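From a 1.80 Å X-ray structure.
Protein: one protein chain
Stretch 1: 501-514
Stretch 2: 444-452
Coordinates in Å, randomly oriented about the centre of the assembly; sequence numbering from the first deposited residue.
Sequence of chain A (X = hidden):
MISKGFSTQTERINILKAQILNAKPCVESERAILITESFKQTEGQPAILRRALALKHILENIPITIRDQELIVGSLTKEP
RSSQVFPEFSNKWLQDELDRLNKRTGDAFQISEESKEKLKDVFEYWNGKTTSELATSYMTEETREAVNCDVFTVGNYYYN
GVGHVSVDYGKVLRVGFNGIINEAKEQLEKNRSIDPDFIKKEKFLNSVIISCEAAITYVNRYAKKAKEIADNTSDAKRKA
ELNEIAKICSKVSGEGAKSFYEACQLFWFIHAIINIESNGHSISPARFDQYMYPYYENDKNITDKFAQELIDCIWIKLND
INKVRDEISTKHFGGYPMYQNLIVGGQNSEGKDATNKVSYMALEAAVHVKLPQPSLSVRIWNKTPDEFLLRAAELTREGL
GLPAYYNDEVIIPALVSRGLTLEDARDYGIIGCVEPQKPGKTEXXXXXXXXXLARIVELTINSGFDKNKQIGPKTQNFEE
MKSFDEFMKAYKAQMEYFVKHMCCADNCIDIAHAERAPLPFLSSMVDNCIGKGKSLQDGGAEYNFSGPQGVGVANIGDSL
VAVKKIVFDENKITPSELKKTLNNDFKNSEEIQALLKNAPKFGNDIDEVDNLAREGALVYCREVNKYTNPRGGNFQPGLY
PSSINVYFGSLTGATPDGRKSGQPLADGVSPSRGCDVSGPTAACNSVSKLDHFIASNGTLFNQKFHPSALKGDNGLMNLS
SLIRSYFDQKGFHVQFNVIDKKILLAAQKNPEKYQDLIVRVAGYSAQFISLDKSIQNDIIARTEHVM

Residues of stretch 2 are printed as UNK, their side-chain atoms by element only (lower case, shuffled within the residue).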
ATOM      1  N   HIS A 501      -4.404 -21.731 -10.581  1.00 25.13           N
ATOM      2  CA  HIS A 501      -3.267 -20.837 -10.774  1.00 25.23           C
ATOM      3  C   HIS A 501      -3.543 -19.642 -11.676  1.00 24.71           C
ATOM      4  O   HIS A 501      -2.933 -18.586 -11.509  1.00 25.41           O
ATOM      5  CB  HIS A 501      -2.056 -21.642 -11.248  1.00 25.62           C
ATOM      6  CG  HIS A 501      -1.469 -22.497 -10.168  1.00 26.48           C
ATOM      7  ND1 HIS A 501      -0.832 -21.962  -9.068  1.00 27.93           N
ATOM      8  CD2 HIS A 501      -1.507 -23.835  -9.966  1.00 28.06           C
ATOM      9  CE1 HIS A 501      -0.507 -22.935  -8.233  1.00 28.67           C
ATOM     10  NE2 HIS A 501      -0.906 -24.082  -8.755  1.00 28.74           N
ATOM     11  N   MET A 502      -4.472 -19.791 -12.615  1.00 23.93           N
ATOM     12  CA  MET A 502      -4.830 -18.686 -13.494  1.00 23.65           C
ATOM     13  C   MET A 502      -5.524 -17.614 -12.652  1.00 24.78           C
ATOM     14  O   MET A 502      -5.237 -16.421 -12.772  1.00 23.22           O
ATOM     15  CB  MET A 502      -5.778 -19.161 -14.602  1.00 23.42           C
ATOM     16  CG  MET A 502      -6.449 -18.027 -15.376  1.00 23.18           C
ATOM     17  SD  MET A 502      -7.564 -18.595 -16.675  1.00 22.60           S
ATOM     18  CE  MET A 502      -8.923 -19.251 -15.693  1.00 22.01           C
ATOM     19  N   CYS A 503      -6.438 -18.042 -11.788  1.00 24.23           N
ATOM     20  CA  CYS A 503      -7.157 -17.091 -10.952  1.00 25.31           C
ATOM     21  C   CYS A 503      -6.250 -16.442  -9.911  1.00 25.15           C
ATOM     22  O   CYS A 503      -6.389 -15.250  -9.609  1.00 25.28           O
ATOM     23  CB  CYS A 503      -8.362 -17.778 -10.304  1.00 25.47           C
ATOM     24  SG  CYS A 503      -9.623 -18.192 -11.540  1.00 25.61           S
ATOM     25  N   CYS A 504      -5.306 -17.208  -9.376  1.00 26.19           N
ATOM     26  CA  CYS A 504      -4.368 -16.658  -8.401  1.00 26.89           C
ATOM     27  C   CYS A 504      -3.476 -15.625  -9.089  1.00 25.67           C
ATOM     28  O   CYS A 504      -3.209 -14.561  -8.529  1.00 23.25           O
ATOM     29  CB  CYS A 504      -3.510 -17.769  -7.786  1.00 29.99           C
ATOM     30  SG  CYS A 504      -4.449 -18.903  -6.726  1.00 41.15           S
ATOM     31  N   ALA A 505      -3.026 -15.937 -10.306  1.00 23.95           N
ATOM     32  CA  ALA A 505      -2.179 -15.014 -11.068  1.00 23.08           C
ATOM     33  C   ALA A 505      -2.942 -13.712 -11.324  1.00 22.86           C
ATOM     34  O   ALA A 505      -2.390 -12.615 -11.174  1.00 22.87           O
ATOM     35  CB  ALA A 505      -1.764 -15.652 -12.398  1.00 22.81           C
ATOM     36  N   ASP A 506      -4.207 -13.836 -11.712  1.00 21.20           N
ATOM     37  CA  ASP A 506      -5.052 -12.671 -11.957  1.00 21.91           C
ATOM     38  C   ASP A 506      -5.140 -11.813 -10.697  1.00 22.49           C
ATOM     39  O   ASP A 506      -5.031 -10.585 -10.760  1.00 23.24           O
ATOM     40  CB  ASP A 506      -6.463 -13.106 -12.357  1.00 21.73           C
ATOM     41  CG  ASP A 506      -6.646 -13.189 -13.859  1.00 23.85           C
ATOM     42  OD1 ASP A 506      -7.603 -13.859 -14.297  1.00 25.07           O
ATOM     43  OD2 ASP A 506      -5.853 -12.567 -14.601  1.00 23.16           O
ATOM     44  N   ASN A 507      -5.338 -12.456  -9.551  1.00 21.54           N
ATOM     45  CA  ASN A 507      -5.447 -11.710  -8.305  1.00 22.18           C
ATOM     46  C   ASN A 507      -4.168 -10.952  -7.948  1.00 22.80           C
ATOM     47  O   ASN A 507      -4.232  -9.879  -7.349  1.00 22.98           O
ATOM     48  CB  ASN A 507      -5.867 -12.633  -7.153  1.00 22.34           C
ATOM     49  CG  ASN A 507      -7.345 -13.005  -7.218  1.00 23.15           C
ATOM     50  OD1 ASN A 507      -8.149 -12.297  -7.831  1.00 22.92           O
ATOM     51  ND2 ASN A 507      -7.710 -14.111  -6.574  1.00 23.66           N
ATOM     52  N   CYS A 508      -3.012 -11.500  -8.320  1.00 22.23           N
ATOM     53  CA  CYS A 508      -1.742 -10.832  -8.045  1.00 22.62           C
ATOM     54  C   CYS A 508      -1.608  -9.580  -8.912  1.00 23.14           C
ATOM     55  O   CYS A 508      -1.082  -8.558  -8.466  1.00 22.52           O
ATOM     56  CB  CYS A 508      -0.566 -11.781  -8.305  1.00 23.71           C
ATOM     57  SG  CYS A 508      -0.422 -13.134  -7.102  1.00 26.07           S
ATOM     58  N   ILE A 509      -2.092  -9.666 -10.147  1.00 21.99           N
ATOM     59  CA  ILE A 509      -2.057  -8.545 -11.077  1.00 22.37           C
ATOM     60  C   ILE A 509      -3.046  -7.483 -10.593  1.00 22.86           C
ATOM     61  O   ILE A 509      -2.805  -6.281 -10.734  1.00 21.87           O
ATOM     62  CB  ILE A 509      -2.438  -9.013 -12.499  1.00 22.40           C
ATOM     63  CG1 ILE A 509      -1.376  -9.988 -13.008  1.00 21.48           C
ATOM     64  CG2 ILE A 509      -2.564  -7.822 -13.452  1.00 22.39           C
ATOM     65  CD1 ILE A 509      -1.792 -10.713 -14.281  1.00 23.37           C
ATOM     66  N   ASP A 510      -4.153  -7.944 -10.012  1.00 22.63           N
ATOM     67  CA  ASP A 510      -5.208  -7.079  -9.477  1.00 23.13           C
ATOM     68  C   ASP A 510      -4.604  -6.236  -8.343  1.00 23.61           C
ATOM     69  O   ASP A 510      -4.754  -5.009  -8.304  1.00 24.21           O
ATOM     70  CB  ASP A 510      -6.347  -7.964  -8.936  1.00 23.39           C
ATOM     71  CG  ASP A 510      -7.714  -7.289  -8.979  1.00 25.72           C
ATOM     72  OD1 ASP A 510      -7.815  -6.080  -8.678  1.00 26.46           O
ATOM     73  OD2 ASP A 510      -8.709  -7.990  -9.294  1.00 26.48           O
ATOM     74  N   ILE A 511      -3.909  -6.905  -7.429  1.00 23.58           N
ATOM     75  CA  ILE A 511      -3.268  -6.230  -6.305  1.00 24.24           C
ATOM     76  C   ILE A 511      -2.226  -5.227  -6.800  1.00 24.79           C
ATOM     77  O   ILE A 511      -2.114  -4.129  -6.259  1.00 24.59           O
ATOM     78  CB  ILE A 511      -2.593  -7.252  -5.356  1.00 24.47           C
ATOM     79  CG1 ILE A 511      -3.666  -8.062  -4.623  1.00 25.45           C
ATOM     80  CG2 ILE A 511      -1.707  -6.532  -4.339  1.00 26.91           C
ATOM     81  CD1 ILE A 511      -3.120  -9.243  -3.829  1.00 25.91           C
ATOM     82  N   ALA A 512      -1.480  -5.596  -7.839  1.00 24.07           N
ATOM     83  CA  ALA A 512      -0.443  -4.715  -8.382  1.00 23.50           C
ATOM     84  C   ALA A 512      -1.000  -3.413  -8.949  1.00 23.67           C
ATOM     85  O   ALA A 512      -0.427  -2.344  -8.722  1.00 24.06           O
ATOM     86  CB  ALA A 512       0.372  -5.450  -9.451  1.00 23.44           C
ATOM     87  N   HIS A 513      -2.102  -3.493  -9.688  1.00 22.99           N
ATOM     88  CA  HIS A 513      -2.721  -2.299 -10.252  1.00 23.28           C
ATOM     89  C   HIS A 513      -3.210  -1.375  -9.149  1.00 24.13           C
ATOM     90  O   HIS A 513      -3.114  -0.154  -9.264  1.00 24.82           O
ATOM     91  CB  HIS A 513      -3.892  -2.673 -11.165  1.00 24.63           C
ATOM     92  CG  HIS A 513      -3.477  -3.004 -12.565  1.00 25.77           C
ATOM     93  ND1 HIS A 513      -3.182  -2.034 -13.499  1.00 27.16           N
ATOM     94  CD2 HIS A 513      -3.272  -4.193 -13.180  1.00 26.34           C
ATOM     95  CE1 HIS A 513      -2.812  -2.611 -14.629  1.00 27.18           C
ATOM     96  NE2 HIS A 513      -2.859  -3.921 -14.461  1.00 26.53           N
ATOM     97  N   ALA A 514      -3.736  -1.955  -8.076  1.00 23.81           N
ATOM     98  CA  ALA A 514      -4.227  -1.155  -6.962  1.00 25.17           C
ATOM     99  C   ALA A 514      -3.079  -0.461  -6.235  1.00 25.82           C
ATOM    100  O   ALA A 514      -3.201   0.693  -5.813  1.00 26.17           O
ATOM    101  CB  ALA A 514      -4.999  -2.035  -5.984  1.00 25.05           C
ATOM    102  N   UNK A 444     -15.483  -4.739 -13.845  1.00 22.98           N
ATOM    103  CA  UNK A 444     -15.616  -6.149 -14.189  1.00 23.06           C
ATOM    104  C   UNK A 444     -14.425  -6.984 -14.619  1.00 22.28           C
ATOM    105  O   UNK A 444     -14.549  -8.209 -14.673  1.00 22.20           O
ATOM    106  N   UNK A 445     -13.287  -6.365 -14.931  1.00 22.70           N
ATOM    107  CA  UNK A 445     -12.118  -7.143 -15.356  1.00 22.30           C
ATOM    108  C   UNK A 445     -12.591  -8.221 -16.351  1.00 22.18           C
ATOM    109  O   UNK A 445     -12.220  -9.390 -16.250  1.00 22.97           O
ATOM    110  c   UNK A 445     -11.460  -7.789 -14.122  1.00 22.08           C
ATOM    111  c   UNK A 445      -6.320  -7.624 -12.530  1.00 23.18           C
ATOM    112  c   UNK A 445      -7.038  -8.765 -12.934  1.00 24.79           C
ATOM    113  c   UNK A 445     -10.335  -6.965 -13.544  1.00 22.49           C
ATOM    114  n   UNK A 445      -9.098  -5.209 -12.866  1.00 24.05           N
ATOM    115  c   UNK A 445      -6.914  -6.386 -12.471  1.00 23.93           C
ATOM    116  c   UNK A 445      -9.014  -7.422 -13.245  1.00 22.34           C
ATOM    117  c   UNK A 445     -10.342  -5.621 -13.291  1.00 23.30           C
ATOM    118  c   UNK A 445      -8.385  -8.675 -13.293  1.00 23.50           C
ATOM    119  c   UNK A 445      -8.263  -6.296 -12.831  1.00 23.98           C
ATOM    120  N   UNK A 446     -13.398  -7.796 -17.319  1.00 22.31           N
ATOM    121  CA  UNK A 446     -14.010  -8.690 -18.309  1.00 22.93           C
ATOM    122  C   UNK A 446     -13.138  -9.525 -19.265  1.00 23.96           C
ATOM    123  O   UNK A 446     -13.667 -10.346 -20.025  1.00 24.00           O
ATOM    124  n   UNK A 446     -17.130  -8.167 -17.671  1.00 21.83           N
ATOM    125  c   UNK A 446     -17.969  -7.421 -16.975  1.00 21.11           C
ATOM    126  c   UNK A 446     -16.460  -6.096 -17.860  1.00 20.23           C
ATOM    127  n   UNK A 446     -17.586  -6.161 -17.072  1.00 21.32           N
ATOM    128  c   UNK A 446     -16.167  -7.361 -18.244  1.00 22.65           C
ATOM    129  c   UNK A 446     -15.057  -7.904 -19.097  1.00 21.75           C
ATOM    130  N   UNK A 447     -11.827  -9.312 -19.271  1.00 23.30           N
ATOM    131  CA  UNK A 447     -10.959 -10.151 -20.099  1.00 24.03           C
ATOM    132  C   UNK A 447      -9.632 -10.310 -19.375  1.00 24.17           C
ATOM    133  O   UNK A 447      -8.570  -9.894 -19.852  1.00 23.96           O
ATOM    134  o   UNK A 447      -9.959 -11.767 -22.025  1.00 26.72           O
ATOM    135  c   UNK A 447     -10.099 -10.593 -22.439  1.00 27.29           C
ATOM    136  o   UNK A 447      -9.743 -10.236 -23.584  1.00 28.75           O
ATOM    137  c   UNK A 447     -10.742  -9.577 -21.501  1.00 25.14           C
ATOM    138  N   UNK A 448      -9.714 -10.929 -18.205  1.00 22.20           N
ATOM    139  CA  UNK A 448      -8.559 -11.136 -17.348  1.00 22.62           C
ATOM    140  C   UNK A 448      -7.628 -12.267 -17.770  1.00 22.69           C
ATOM    141  O   UNK A 448      -6.516 -12.372 -17.257  1.00 23.80           O
ATOM    142  o   UNK A 448      -9.728 -12.595 -15.784  1.00 26.01           O
ATOM    143  c   UNK A 448      -9.027 -11.366 -15.909  1.00 24.38           C
ATOM    144  N   UNK A 449      -8.069 -13.112 -18.699  1.00 22.46           N
ATOM    145  CA  UNK A 449      -7.233 -14.222 -19.152  1.00 22.53           C
ATOM    146  C   UNK A 449      -7.891 -15.072 -20.231  1.00 22.44           C
ATOM    147  O   UNK A 449      -9.100 -15.007 -20.434  1.00 22.53           O
ATOM    148  c   UNK A 449      -6.875 -15.110 -17.971  1.00 22.22           C
ATOM    149  N   UNK A 450      -7.067 -15.845 -20.938  1.00 23.13           N
ATOM    150  CA  UNK A 450      -7.551 -16.784 -21.953  1.00 22.31           C
ATOM    151  C   UNK A 450      -7.022 -18.130 -21.471  1.00 22.33           C
ATOM    152  O   UNK A 450      -5.854 -18.246 -21.087  1.00 22.33           O
ATOM    153  c   UNK A 450      -8.975 -15.378 -24.461  1.00 23.78           C
ATOM    154  c   UNK A 450      -9.586 -14.298 -25.090  1.00 23.84           C
ATOM    155  c   UNK A 450      -7.658 -15.297 -24.018  1.00 22.95           C
ATOM    156  c   UNK A 450      -7.000 -16.471 -23.350  1.00 22.78           C
ATOM    157  c   UNK A 450      -6.958 -14.114 -24.211  1.00 24.53           C
ATOM    158  c   UNK A 450      -8.875 -13.117 -25.281  1.00 24.11           C
ATOM    159  c   UNK A 450      -7.559 -13.024 -24.841  1.00 24.90           C
ATOM    160  N   UNK A 451      -7.886 -19.139 -21.492  1.00 22.05           N
ATOM    161  CA  UNK A 451      -7.550 -20.479 -21.010  1.00 21.06           C
ATOM    162  C   UNK A 451      -7.779 -21.499 -22.128  1.00 20.51           C
ATOM    163  O   UNK A 451      -8.857 -21.547 -22.710  1.00 21.65           O
ATOM    164  c   UNK A 451      -7.524 -24.417 -17.686  1.00 25.32           C
ATOM    165  c   UNK A 451      -6.982 -23.198 -17.265  1.00 25.49           C
ATOM    166  c   UNK A 451      -8.629 -23.279 -19.505  1.00 23.70           C
ATOM    167  c   UNK A 451      -8.346 -24.456 -18.807  1.00 24.24           C
ATOM    168  c   UNK A 451      -8.097 -22.061 -19.090  1.00 23.72           C
ATOM    169  c   UNK A 451      -8.448 -20.795 -19.810  1.00 21.37           C
ATOM    170  c   UNK A 451      -7.271 -22.032 -17.970  1.00 24.38           C
ATOM    171  N   UNK A 452      -6.762 -22.304 -22.420  1.00 21.08           N
ATOM    172  CA  UNK A 452      -6.843 -23.303 -23.489  1.00 21.66           C
ATOM    173  C   UNK A 452      -7.476 -24.610 -23.015  1.00 22.40           C
ATOM    174  O   UNK A 452      -6.811 -25.448 -22.409  1.00 23.04           O
ATOM    175  c   UNK A 452      -5.471 -24.410 -25.315  1.00 23.42           C
ATOM    176  c   UNK A 452      -5.440 -23.587 -24.041  1.00 21.94           C
ATOM    177  o   UNK A 452      -6.381 -25.215 -25.529  1.00 23.49           O
ATOM    178  n   UNK A 452      -4.464 -24.222 -26.167  1.00 23.93           N
TER

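Position 444 has four backbone atoms and no side-chain atom, and touches nothing on the helix 501-514. The absence of a side chain defines Gly444.

Position 445 carries one carbon followed by fused five- and six-membered rings holding eight carbons and one nitrogen. A six-membered-ring carbon comes 3.3 Å from Asp510 CA and 3.9 Å from Ile509 CG2; its ring neighbour lies 3.5 Å from Asp506 O. Only an indole fits, so this is Trp445, and the two carbons are CH2 and CZ3, on the far rim of the ring. Asp510 CG sits over one ring face, while Ile509 C lies at the edge, near the ring plane.

Position 446 shows one carbon and a five-membered ring of three carbons and two nitrogens, which does not reach the helix. This imidazole is His446. Both ring nitrogens are hydrogen-bonded elsewhere in the structure, and an ideal CB on Gly444 would lie 2.0 Å from His446 NE2, a clash that the missing side chain avoids.

Position 447 has two carbons, the second bearing two oxygens, also remote from the helix. This short carboxylate is Asp447.

Position 448 has one carbon and one oxygen, and that oxygen lies 2.9 Å from Asp506 OD1; hence Ser448. With chi1 at 67° (p), its OG donates a hydrogen bond to Asp506 OD1. Ser448 O approaches Asp506 OD2 to 2.7 Å, a spacing that suggests a protonated acid without proving it.

Position 449 has a single side-chain carbon, CB, packed 3.8 Å from Met502 SD and 3.9 Å from Asp506 OD1. It is Ala449.

Position 450 has one carbon and a six-carbon ring, without a hydroxyl. CA-to-CB points away from the helix, and the closest side-chain atom, CB, is 7.0 Å from Met502 SD. This is Phe450.

Position 451 repeats that composition, but here CA-to-CB points toward the helix and a ring carbon lies 3.7 Å from Met502 SD. This is Phe451, the carbon being CD1; the sulfur stands 72° off the ring normal, an oblique approach.

Position 452, out of reach of stretch 1, has two carbons, the second carrying one oxygen and one nitrogen. This amide is Asn452, at an N-cap position, its side chain capping a backbone N just past the stretch.

The contact follows one side of the helix through Met502, Asp506, the adjacent pair Ile509 and Asp510, and His513. The strand that includes Phe450 to Asn452 runs nearly antiparallel to the helix, at 166°. Met502 packs against Ala449 and Phe451 at one end, Asp506 binds Ser448 in the middle, and Trp445 spans Asp506 to His513, the whole burying 402 Å².

Stretch 2, residues 444-452: GWHDSAFFN
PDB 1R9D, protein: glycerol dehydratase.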